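Local coordinates for aminoacyl-tRNA synthetase-interacting multifunctional protein p43 (Plasmodium vivax, PDB 6IPA) that probably binds tRNA through its C-terminal EMAP II-like domain, as a parasite relative of the synthetase-associated protein AIMP1, at residues 162-165 against 166-169. Numbering follows the deposited sequence.
Sequences EKNP and FFHI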
loop_
_atom_site.group_PDB
_atom_site.type_symbol
_atom_site.label_atom_id
_atom_site.label_comp_id
_atom_site.label_asym_id
_atom_site.label_seq_id
_atom_site.Cartn_x
_atom_site.Cartn_y
_atom_site.Cartn_z
ATOM N N GLU A 162 14.980 1.986 -10.436
ATOM C CA GLU A 162 15.095 3.101 -11.379
ATOM C C GLU A 162 14.156 3.011 -12.578
ATOM O O GLU A 162 13.856 4.030 -13.194
ATOM C CB GLU A 162 16.550 3.242 -11.875
ATOM C CG GLU A 162 17.539 3.693 -10.802
ATOM C CD GLU A 162 18.979 3.688 -11.286
ATOM O OE1 GLU A 162 19.281 4.247 -12.367
ATOM O OE2 GLU A 162 19.829 3.120 -10.573
ATOM N N LYS A 163 13.699 1.810 -12.918
ATOM C CA LYS A 163 12.777 1.617 -14.038
ATOM C C LYS A 163 11.367 1.272 -13.578
ATOM O O LYS A 163 10.572 0.757 -14.361
ATOM C CB LYS A 163 13.304 0.530 -14.947
ATOM C CG LYS A 163 14.691 0.866 -15.442
ATOM C CD LYS A 163 15.040 0.177 -16.756
ATOM C CE LYS A 163 16.439 0.604 -17.207
ATOM N NZ LYS A 163 16.985 -0.335 -18.221
ATOM N N ASN A 164 11.063 1.574 -12.311
ATOM C CA ASN A 164 9.785 1.269 -11.695
ATOM C C ASN A 164 9.073 2.585 -11.445
ATOM O O ASN A 164 9.520 3.389 -10.617
ATOM C CB ASN A 164 10.017 0.517 -10.373
ATOM C CG ASN A 164 8.718 0.148 -9.652
ATOM O OD1 ASN A 164 7.685 0.813 -9.783
ATOM N ND2 ASN A 164 8.770 -0.939 -8.895
ATOM N N PRO A 165 7.964 2.826 -12.162
ATOM C CA PRO A 165 7.191 4.024 -11.970
ATOM C C PRO A 165 7.046 4.443 -10.523
ATOM O O PRO A 165 7.226 5.627 -10.211
ATOM C CB PRO A 165 5.848 3.633 -12.535
ATOM C CG PRO A 165 6.216 2.794 -13.705
ATOM C CD PRO A 165 7.416 2.014 -13.256
ATOM N N PHE A 166 6.747 3.494 -9.642
ATOM C CA PHE A 166 6.489 3.841 -8.251
ATOM C C PHE A 166 7.484 4.845 -7.622
ATOM O O PHE A 166 7.055 5.838 -7.017
ATOM C CB PHE A 166 6.389 2.614 -7.355
ATOM C CG PHE A 166 6.150 2.991 -5.917
ATOM C CD1 PHE A 166 4.877 3.233 -5.466
ATOM C CD2 PHE A 166 7.217 3.217 -5.060
ATOM C CE1 PHE A 166 4.656 3.636 -4.165
ATOM C CE2 PHE A 166 7.006 3.612 -3.767
ATOM C CZ PHE A 166 5.725 3.846 -3.323
ATOM N N PHE A 167 8.781 4.603 -7.792
ATOM C CA PHE A 167 9.818 5.419 -7.151
ATOM C C PHE A 167 9.973 6.789 -7.804
ATOM O O PHE A 167 10.548 7.708 -7.190
ATOM C CB PHE A 167 11.184 4.720 -7.151
ATOM C CG PHE A 167 11.160 3.367 -6.540
ATOM C CD1 PHE A 167 11.284 3.213 -5.173
ATOM C CD2 PHE A 167 10.944 2.246 -7.324
ATOM C CE1 PHE A 167 11.216 1.952 -4.592
ATOM C CE2 PHE A 167 10.898 0.977 -6.750
ATOM C CZ PHE A 167 11.032 0.832 -5.381
ATOM N N HIS A 168 9.469 6.924 -9.029
ATOM C CA HIS A 168 9.490 8.200 -9.728
ATOM C C HIS A 168 8.269 9.001 -9.333
ATOM O O HIS A 168 8.282 10.229 -9.272
ATOM C CB HIS A 168 9.483 7.966 -11.243
ATOM C CG HIS A 168 10.810 7.559 -11.811
ATOM N ND1 HIS A 168 11.724 8.476 -12.303
ATOM C CD2 HIS A 168 11.367 6.338 -11.993
ATOM C CE1 HIS A 168 12.787 7.835 -12.763
ATOM N NE2 HIS A 168 12.597 6.536 -12.586
ATOM N N ILE A 169 7.194 8.269 -9.090
ATOM C CA ILE A 169 5.931 8.841 -8.682
ATOM C C ILE A 169 5.959 9.241 -7.191
ATOM O O ILE A 169 5.398 10.287 -6.802
ATOM C CB ILE A 169 4.829 7.784 -8.888
ATOM C CG1 ILE A 169 4.655 7.476 -10.399
ATOM C CG2 ILE A 169 3.539 8.244 -8.256
ATOM C CD1 ILE A 169 3.934 6.172 -10.746
#
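Pro165 O takes two backbone N-H groups at the start of a short helix. Ile169 N donates to Pro165 O at 2.9 Å, nearly in line with the carbonyl bond. His168 N donates to Pro165 O at 2.8 Å from above the carbonyl plane, with a more bent N-H...O angle of 136°. The first is the i to i+4 bond of an alpha helix; the second is an i to i+3 bond. Asn164 is the N-cap. Asn164 OD1 accepts from Phe166 N at 2.8 Å, tilted from the amide plane. CG stands anti to the backbone N (chi1 -180°), which carries OD1 forward to Phe166 N. Asn164 O accepts from Phe167 N at 3.2 Å. Asn164 therefore receives two N-H groups of the first turn, one on its side chain and one on its main chain. The Phe167 ring lies beside this cap. Asn164 CB sits in the ring plane, at the edge, 3.6 Å from Phe167 CD2, and the amide stands almost perpendicular to the ring (83°). His168 turns its imidazole back along the chain. His168 NE2 donates to Glu162 O at 2.9 Å; the oxygen lies in the ring plane, while NE2 sits above the carbonyl plane. This bond joins the preceding loop to the helix. On the proline side, Pro165 CB packs against Ile169 CD1 at 3.6 Å. Leu104 touches Asn164, Arg45 touches Pro165, and Leu40, the first modelled residue, touches His168. The whole is the capped start of helix 165-169 in the EMAP II-like domain, between the long loop after strand 143-144 and strand 173-176.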